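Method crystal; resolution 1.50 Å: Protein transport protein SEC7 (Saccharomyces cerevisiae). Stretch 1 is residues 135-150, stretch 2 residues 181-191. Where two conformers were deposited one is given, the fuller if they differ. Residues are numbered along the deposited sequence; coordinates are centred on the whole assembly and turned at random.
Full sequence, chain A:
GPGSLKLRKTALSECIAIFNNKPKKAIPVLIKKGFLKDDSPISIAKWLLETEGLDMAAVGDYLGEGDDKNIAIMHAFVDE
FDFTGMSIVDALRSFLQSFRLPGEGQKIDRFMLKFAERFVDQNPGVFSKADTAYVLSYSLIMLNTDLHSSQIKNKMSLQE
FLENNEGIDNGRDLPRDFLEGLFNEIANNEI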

ATOM      1  N   VAL A 135     -13.819  -2.979  -0.838  1.00  8.36           N
ATOM      2  CA  VAL A 135     -14.315  -3.469   0.449  1.00  8.44           C
ATOM      3  C   VAL A 135     -13.646  -4.768   0.876  1.00  8.06           C
ATOM      4  O   VAL A 135     -13.399  -4.990   2.064  1.00  8.56           O
ATOM      5  CB  VAL A 135     -15.851  -3.617   0.507  1.00  8.57           C
ATOM      6  CG1 VAL A 135     -16.525  -2.279   0.242  1.00  8.80           C
ATOM      7  CG2 VAL A 135     -16.347  -4.703  -0.434  1.00  8.67           C
ATOM      8  N   LEU A 136     -13.343  -5.629  -0.095  1.00  7.96           N
ATOM      9  CA  LEU A 136     -12.682  -6.890   0.207  1.00  7.93           C
ATOM     10  C   LEU A 136     -11.305  -6.642   0.809  1.00  8.13           C
ATOM     11  O   LEU A 136     -10.882  -7.369   1.699  1.00  7.99           O
ATOM     12  CB  LEU A 136     -12.576  -7.751  -1.052  1.00  7.80           C
ATOM     13  CG  LEU A 136     -11.928  -9.131  -0.895  1.00  7.84           C
ATOM     14  CD1 LEU A 136     -12.613  -9.930   0.200  1.00  7.83           C
ATOM     15  CD2 LEU A 136     -11.981  -9.880  -2.215  1.00  7.93           C
ATOM     16  N   SER A 137     -10.622  -5.596   0.340  1.00  8.27           N
ATOM     17  CA  SER A 137      -9.292  -5.273   0.849  0.50  8.46           C
ATOM     18  C   SER A 137      -9.313  -4.960   2.345  1.00  8.63           C
ATOM     19  O   SER A 137      -8.432  -5.378   3.074  1.00  8.46           O
ATOM     20  CB  SER A 137      -8.680  -4.116   0.065  0.50  8.52           C
ATOM     21  OG  SER A 137      -8.458  -4.504  -1.272  0.50  8.48           O
ATOM     22  N   TYR A 138     -10.332  -4.237   2.814  1.00  9.08           N
ATOM     23  CA  TYR A 138     -10.452  -3.978   4.255  1.00  9.54           C
ATOM     24  C   TYR A 138     -10.709  -5.249   5.054  1.00  9.44           C
ATOM     25  O   TYR A 138     -10.165  -5.435   6.136  1.00  9.58           O
ATOM     26  CB  TYR A 138     -11.562  -2.968   4.563  1.00  9.86           C
ATOM     27  CG  TYR A 138     -11.183  -1.574   4.166  1.00 10.36           C
ATOM     28  CD1 TYR A 138     -10.494  -0.747   5.046  1.00 10.88           C
ATOM     29  CD2 TYR A 138     -11.482  -1.091   2.906  1.00 11.08           C
ATOM     30  CE1 TYR A 138     -10.121   0.531   4.671  1.00 11.45           C
ATOM     31  CE2 TYR A 138     -11.129   0.181   2.529  1.00 11.55           C
ATOM     32  CZ  TYR A 138     -10.446   0.988   3.417  1.00 11.65           C
ATOM     33  OH  TYR A 138     -10.086   2.252   3.030  1.00 13.31           O
ATOM     34  N   SER A 139     -11.530  -6.135   4.498  1.00  9.70           N
ATOM     35  CA  SER A 139     -11.816  -7.394   5.166  1.00  9.80           C
ATOM     36  C   SER A 139     -10.554  -8.249   5.263  1.00  9.65           C
ATOM     37  O   SER A 139     -10.339  -8.934   6.261  1.00  9.57           O
ATOM     38  CB  SER A 139     -12.923  -8.141   4.428  1.00 10.22           C
ATOM     39  OG  SER A 139     -13.241  -9.341   5.085  1.00 11.81           O
ATOM     40  N   LEU A 140      -9.724  -8.196   4.227  1.00  9.49           N
ATOM     41  CA  LEU A 140      -8.477  -8.943   4.204  1.00  9.52           C
ATOM     42  C   LEU A 140      -7.476  -8.364   5.191  1.00  9.77           C
ATOM     43  O   LEU A 140      -6.764  -9.116   5.846  1.00  9.56           O
ATOM     44  CB  LEU A 140      -7.878  -8.975   2.796  1.00  9.36           C
ATOM     45  CG  LEU A 140      -8.659  -9.820   1.784  1.00  9.32           C
ATOM     46  CD1 LEU A 140      -8.212  -9.538   0.363  1.00  9.40           C
ATOM     47  CD2 LEU A 140      -8.533 -11.300   2.116  1.00  9.24           C
ATOM     48  N   ILE A 141      -7.417  -7.038   5.306  1.00 10.25           N
ATOM     49  CA  ILE A 141      -6.535  -6.406   6.293  1.00 10.88           C
ATOM     50  C   ILE A 141      -6.956  -6.803   7.707  1.00 11.53           C
ATOM     51  O   ILE A 141      -6.113  -7.125   8.555  1.00 11.43           O
ATOM     52  CB  ILE A 141      -6.532  -4.869   6.145  1.00 11.10           C
ATOM     53  CG1 ILE A 141      -5.784  -4.464   4.870  1.00 11.18           C
ATOM     54  CG2 ILE A 141      -5.879  -4.205   7.359  1.00 11.11           C
ATOM     55  CD1 ILE A 141      -6.027  -3.038   4.445  1.00 11.58           C
ATOM     56  N   MET A 142      -8.257  -6.802   7.962  1.00 12.27           N
ATOM     57  CA  MET A 142      -8.767  -7.181   9.288  1.00 13.35           C
ATOM     58  C   MET A 142      -8.490  -8.647   9.600  1.00 12.77           C
ATOM     59  O   MET A 142      -8.131  -8.992  10.718  1.00 12.49           O
ATOM     60  CB  MET A 142     -10.264  -6.918   9.392  1.00 15.62           C
ATOM     61  CG  MET A 142     -10.831  -7.312  10.742  1.00 17.68           C
ATOM     62  SD  MET A 142     -12.517  -6.763  10.987  1.00 21.63           S
ATOM     63  CE  MET A 142     -13.458  -7.609   9.742  1.00 21.01           C
ATOM     64  N   LEU A 143      -8.667  -9.508   8.604  1.00 11.81           N
ATOM     65  CA  LEU A 143      -8.401 -10.932   8.770  1.00 11.78           C
ATOM     66  C   LEU A 143      -6.936 -11.124   9.107  1.00 12.03           C
ATOM     67  O   LEU A 143      -6.594 -11.887  10.009  1.00 11.73           O
ATOM     68  CB  LEU A 143      -8.743 -11.694   7.486  1.00 11.61           C
ATOM     69  CG  LEU A 143      -8.373 -13.177   7.493  1.00 11.60           C
ATOM     70  CD1 LEU A 143      -9.171 -13.954   8.527  1.00 11.61           C
ATOM     71  CD2 LEU A 143      -8.555 -13.780   6.117  1.00 11.60           C
ATOM     72  N   ASN A 144      -6.077 -10.414   8.382  1.00 12.34           N
ATOM     73  CA  ASN A 144      -4.634 -10.513   8.581  1.00 13.11           C
ATOM     74  C   ASN A 144      -4.251 -10.157  10.009  1.00 13.84           C
ATOM     75  O   ASN A 144      -3.477 -10.867  10.646  1.00 14.61           O
ATOM     76  CB  ASN A 144      -3.902  -9.577   7.616  1.00 12.99           C
ATOM     77  CG  ASN A 144      -2.405  -9.762   7.665  1.00 13.40           C
ATOM     78  OD1 ASN A 144      -1.894 -10.835   7.342  1.00 13.63           O
ATOM     79  ND2 ASN A 144      -1.690  -8.721   8.069  1.00 13.85           N
ATOM     80  N   THR A 145      -4.811  -9.059  10.499  1.00 14.57           N
ATOM     81  CA  THR A 145      -4.600  -8.632  11.879  1.00 15.41           C
ATOM     82  C   THR A 145      -5.104  -9.681  12.868  1.00 15.58           C
ATOM     83  O   THR A 145      -4.371 -10.086  13.771  1.00 15.65           O
ATOM     84  CB  THR A 145      -5.297  -7.286  12.138  1.00 15.82           C
ATOM     85  OG1 THR A 145      -4.677  -6.267  11.342  1.00 16.67           O
ATOM     86  CG2 THR A 145      -5.198  -6.888  13.599  1.00 16.10           C
ATOM     87  N   ASP A 146      -6.339 -10.143  12.693  1.00 15.67           N
ATOM     88  CA  ASP A 146      -6.939 -11.060  13.670  1.00 16.23           C
ATOM     89  C   ASP A 146      -6.282 -12.433  13.674  1.00 16.49           C
ATOM     90  O   ASP A 146      -6.273 -13.099  14.699  1.00 17.15           O
ATOM     91  CB  ASP A 146      -8.454 -11.189  13.474  1.00 16.83           C
ATOM     92  CG  ASP A 146      -9.210  -9.930  13.886  1.00 17.40           C
ATOM     93  OD1 ASP A 146      -8.570  -8.950  14.340  1.00 18.46           O
ATOM     94  OD2 ASP A 146     -10.451  -9.926  13.750  1.00 18.96           O
ATOM     95  N   LEU A 147      -5.721 -12.862  12.547  1.00 16.16           N
ATOM     96  CA  LEU A 147      -5.027 -14.146  12.517  1.00 16.75           C
ATOM     97  C   LEU A 147      -3.609 -14.059  13.078  1.00 17.96           C
ATOM     98  O   LEU A 147      -3.150 -15.006  13.726  1.00 19.28           O
ATOM     99  CB  LEU A 147      -4.996 -14.728  11.100  1.00 16.13           C
ATOM    100  CG  LEU A 147      -6.335 -15.241  10.564  1.00 15.85           C
ATOM    101  CD1 LEU A 147      -6.127 -15.887   9.206  1.00 15.39           C
ATOM    102  CD2 LEU A 147      -6.990 -16.229  11.519  1.00 15.92           C
ATOM    103  N   HIS A 148      -2.923 -12.937  12.850  1.00 18.73           N
ATOM    104  CA  HIS A 148      -1.481 -12.851  13.102  1.00 19.72           C
ATOM    105  C   HIS A 148      -1.010 -11.837  14.150  1.00 21.30           C
ATOM    106  O   HIS A 148       0.066 -12.018  14.723  1.00 23.52           O
ATOM    107  CB  HIS A 148      -0.758 -12.558  11.786  1.00 19.31           C
ATOM    108  CG  HIS A 148      -0.872 -13.663  10.788  1.00 18.98           C
ATOM    109  ND1 HIS A 148      -1.616 -13.556   9.632  1.00 18.64           N
ATOM    110  CD2 HIS A 148      -0.349 -14.911  10.786  1.00 18.76           C
ATOM    111  CE1 HIS A 148      -1.545 -14.691   8.962  1.00 17.89           C
ATOM    112  NE2 HIS A 148      -0.781 -15.529   9.640  1.00 19.09           N
ATOM    113  N   SER A 149      -1.781 -10.779  14.392  1.00 22.35           N
ATOM    114  CA  SER A 149      -1.295  -9.639  15.184  1.00 24.16           C
ATOM    115  C   SER A 149      -2.060  -9.391  16.475  1.00 23.94           C
ATOM    116  O   SER A 149      -1.457  -9.046  17.501  1.00 24.63           O
ATOM    117  CB  SER A 149      -1.359  -8.358  14.351  1.00 24.79           C
ATOM    118  OG  SER A 149      -0.583  -8.468  13.181  1.00 27.48           O
ATOM    119  N   SER A 150      -3.379  -9.544  16.424  1.00 23.67           N
ATOM    120  CA  SER A 150      -4.254  -9.021  17.474  1.00 24.18           C
ATOM    121  C   SER A 150      -3.976  -9.629  18.841  1.00 25.37           C
ATOM    122  O   SER A 150      -3.813 -10.841  18.975  1.00 25.23           O
ATOM    123  CB  SER A 150      -5.728  -9.227  17.122  1.00 23.61           C
ATOM    124  OG  SER A 150      -6.568  -8.625  18.097  1.00 22.55           O
ATOM    125  N   GLY A 181     -10.184 -19.595  -0.459  1.00 12.17           N
ATOM    126  CA  GLY A 181      -8.851 -19.496  -1.025  1.00 11.82           C
ATOM    127  C   GLY A 181      -8.087 -18.299  -0.488  1.00 11.49           C
ATOM    128  O   GLY A 181      -6.958 -18.422  -0.055  1.00 11.60           O
ATOM    129  N   LEU A 182      -8.728 -17.138  -0.497  1.00 10.94           N
ATOM    130  CA  LEU A 182      -8.076 -15.932   0.008  1.00 10.68           C
ATOM    131  C   LEU A 182      -7.788 -16.031   1.507  1.00 10.55           C
ATOM    132  O   LEU A 182      -6.720 -15.617   1.959  1.00 10.06           O
ATOM    133  CB  LEU A 182      -8.923 -14.690  -0.280  1.00 10.63           C
ATOM    134  CG  LEU A 182      -9.239 -14.381  -1.747  1.00 10.60           C
ATOM    135  CD1 LEU A 182     -10.040 -13.092  -1.845  1.00 10.59           C
ATOM    136  CD2 LEU A 182      -7.967 -14.299  -2.567  1.00 10.43           C
ATOM    137  N   PHE A 183      -8.745 -16.561   2.263  1.00 10.75           N
ATOM    138  CA  PHE A 183      -8.561 -16.796   3.690  1.00 11.08           C
ATOM    139  C   PHE A 183      -7.284 -17.595   3.947  1.00 11.46           C
ATOM    140  O   PHE A 183      -6.443 -17.213   4.770  1.00 11.39           O
ATOM    141  CB  PHE A 183      -9.769 -17.544   4.254  1.00 11.06           C
ATOM    142  CG  PHE A 183      -9.666 -17.848   5.719  1.00 11.22           C
ATOM    143  CD1 PHE A 183      -8.997 -18.978   6.157  1.00 11.27           C
ATOM    144  CD2 PHE A 183     -10.269 -17.021   6.652  1.00 11.25           C
ATOM    145  CE1 PHE A 183      -8.903 -19.261   7.510  1.00 11.35           C
ATOM    146  CE2 PHE A 183     -10.196 -17.312   8.005  1.00 11.38           C
ATOM    147  CZ  PHE A 183      -9.505 -18.428   8.431  1.00 11.33           C
ATOM    148  N   ASN A 184      -7.124 -18.692   3.217  1.00 12.19           N
ATOM    149  CA  ASN A 184      -5.948 -19.544   3.394  1.00 13.15           C
ATOM    150  C   ASN A 184      -4.646 -18.860   2.981  1.00 13.15           C
ATOM    151  O   ASN A 184      -3.614 -19.054   3.624  1.00 13.89           O
ATOM    152  CB  ASN A 184      -6.135 -20.874   2.654  1.00 14.08           C
ATOM    153  CG  ASN A 184      -7.191 -21.752   3.298  1.00 15.23           C
ATOM    154  OD1 ASN A 184      -7.504 -21.602   4.477  1.00 16.98           O
ATOM    155  ND2 ASN A 184      -7.741 -22.678   2.524  1.00 16.49           N
ATOM    156  N   GLU A 185      -4.693 -18.037   1.935  1.00 13.31           N
ATOM    157  CA  GLU A 185      -3.522 -17.261   1.536  1.00 13.40           C
ATOM    158  C   GLU A 185      -3.048 -16.369   2.682  1.00 13.13           C
ATOM    159  O   GLU A 185      -1.853 -16.323   2.987  1.00 13.63           O
ATOM    160  CB  GLU A 185      -3.813 -16.416   0.295  1.00 14.00           C
ATOM    161  CG  GLU A 185      -3.956 -17.249  -0.972  1.00 14.59           C
ATOM    162  CD  GLU A 185      -3.979 -16.411  -2.234  1.00 15.56           C
ATOM    163  OE1 GLU A 185      -3.224 -15.429  -2.316  1.00 15.87           O
ATOM    164  OE2 GLU A 185      -4.743 -16.750  -3.166  1.00 17.68           O
ATOM    165  N   ILE A 186      -3.988 -15.685   3.328  1.00 12.88           N
ATOM    166  CA  ILE A 186      -3.657 -14.828   4.463  1.00 12.89           C
ATOM    167  C   ILE A 186      -3.180 -15.672   5.637  1.00 13.34           C
ATOM    168  O   ILE A 186      -2.166 -15.351   6.249  1.00 12.57           O
ATOM    169  CB  ILE A 186      -4.858 -13.959   4.896  1.00 12.68           C
ATOM    170  CG1 ILE A 186      -5.204 -12.938   3.802  1.00 12.68           C
ATOM    171  CG2 ILE A 186      -4.575 -13.261   6.229  1.00 13.00           C
ATOM    172  CD1 ILE A 186      -4.248 -11.773   3.694  1.00 12.85           C
ATOM    173  N   ALA A 187      -3.920 -16.733   5.954  1.00 14.02           N
ATOM    174  CA  ALA A 187      -3.579 -17.594   7.094  1.00 14.82           C
ATOM    175  C   ALA A 187      -2.166 -18.164   6.988  1.00 15.84           C
ATOM    176  O   ALA A 187      -1.462 -18.274   7.993  1.00 15.91           O
ATOM    177  CB  ALA A 187      -4.591 -18.724   7.235  1.00 15.00           C
ATOM    178  N   ASN A 188      -1.748 -18.517   5.775  1.00 16.60           N
ATOM    179  CA  ASN A 188      -0.465 -19.194   5.584  1.00 17.84           C
ATOM    180  C   ASN A 188       0.726 -18.251   5.457  1.00 18.38           C
ATOM    181  O   ASN A 188       1.864 -18.664   5.697  1.00 18.44           O
ATOM    182  CB  ASN A 188      -0.532 -20.108   4.362  1.00 18.79           C
ATOM    183  CG  ASN A 188      -1.445 -21.301   4.574  1.00 19.90           C
ATOM    184  OD1 ASN A 188      -1.748 -21.675   5.707  1.00 21.96           O
ATOM    185  ND2 ASN A 188      -1.871 -21.918   3.480  1.00 20.75           N
ATOM    186  N   ASN A 189       0.474 -17.006   5.055  1.00 18.39           N
ATOM    187  CA  ASN A 189       1.529 -16.001   4.923  1.00 18.90           C
ATOM    188  C   ASN A 189       1.027 -14.599   5.284  1.00 18.66           C
ATOM    189  O   ASN A 189       0.375 -13.929   4.479  1.00 17.10           O
ATOM    190  CB  ASN A 189       2.119 -16.018   3.506  1.00 20.03           C
ATOM    191  CG  ASN A 189       2.905 -17.292   3.211  1.00 21.43           C
ATOM    192  OD1 ASN A 189       4.001 -17.497   3.743  1.00 24.11           O
ATOM    193  ND2 ASN A 189       2.347 -18.158   2.375  1.00 22.28           N
ATOM    194  N   GLU A 190       1.336 -14.181   6.511  1.00 18.78           N
ATOM    195  CA  GLU A 190       0.972 -12.866   7.037  1.00 19.91           C
ATOM    196  C   GLU A 190       1.442 -11.738   6.133  1.00 19.89           C
ATOM    197  O   GLU A 190       2.561 -11.780   5.627  1.00 20.78           O
ATOM    198  CB  GLU A 190       1.616 -12.685   8.415  1.00 21.01           C
ATOM    199  CG  GLU A 190       1.368 -11.336   9.072  1.00 22.38           C
ATOM    200  CD  GLU A 190       2.048 -11.197  10.424  1.00 23.16           C
ATOM    201  OE1 GLU A 190       2.799 -12.110  10.821  1.00 24.66           O
ATOM    202  OE2 GLU A 190       1.823 -10.170  11.094  1.00 25.00           O
ATOM    203  N   ILE A 191       0.594 -10.728   5.946  1.00 19.68           N
ATOM    204  CA  ILE A 191       1.011  -9.488   5.297  1.00 20.22           C
ATOM    205  C   ILE A 191       1.683  -8.591   6.335  1.00 20.62           C
ATOM    206  O   ILE A 191       1.153  -8.372   7.426  1.00 21.42           O
ATOM    207  CB  ILE A 191      -0.181  -8.752   4.656  1.00 19.99           C
ATOM    208  CG1 ILE A 191      -0.788  -9.625   3.551  1.00 20.06           C
ATOM    209  CG2 ILE A 191       0.263  -7.395   4.112  1.00 19.92           C
ATOM    210  CD1 ILE A 191      -2.019  -9.042   2.896  1.00 20.10           C
ATOM    211  OXT ILE A 191       2.777  -8.069   6.112  1.00 21.42           O
TER

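Two helices of one chain, 135-148 and 181-188, pack with their N-to-C directions 43° apart. Their axes come within 9.5 Å of each other. The contact buries 660 Å², both sides summed. I186, H148 and N144 have the most area covered by the opposing stretch.

I186 is the knob of the packing. Its side chain points toward the first helix and sits among L140, L143, N144 and L147. These four residues lie on successive turns, so their side chains form a hole for one branched residue. I186 CG2 lies 3.6 Å from N144 CA, close to the helix backbone. I186 CB is 3.9 Å from L143 CD2, and I186 CG1 is 4.1 Å from L140 CD2. A compact branched aliphatic side chain suits this buried place.

The apolar seam continues beyond the hole at L136 and L182, and the hole's own leucines make further contacts. Toward the start of the first helix, L136 CD2 meets L182 CD1 at 3.8 Å. Farther along, L147 CD1 rests against A187, 3.8 Å from A187 CB and 3.7 Å from A187 CA; the small methyl group covers little of the helix backbone here. F183 leaves its backbone sideways, but its end comes nearer. Its CE2 reaches L143 CD1 at 3.5 Å.

N144 is the polar member of the hole. Its chi1 is t, and its amide meets the backbone of the last residue, I191. N144 OD1 accepts a hydrogen bond from I191 N at 2.9 Å. N144 ND2 donates one to I191 O, also at 2.9 Å. An amide offers both a donor and an acceptor, so one side chain can pair with both groups. This pins the C-terminal end of the chain, beyond the second helix, to the first. N144 is buried, and each of its polar side-chain atoms makes one of these bonds.

H148 closes the contact at the last turn of its helix. Its NE2 donates a hydrogen bond to A187 O at 3.3 Å. Its ND1 makes a weak hydrogen bond, 3.4 Å long, to N144 O in its own helix. The chain leaves helical geometry at N189, and E190 then lies across the imidazole. E190 CB is 3.5 Å from the centroid of the H148 ring, over one face, in a CH-pi contact. Histidine suits the place: NE2 at its edge binds A187 O across the contact, and its face receives E190 CB. The E190 side chain is extended, with chi1 and chi2 both t, and its carboxylate carbon CD lies 3.4 Å from H148 CB.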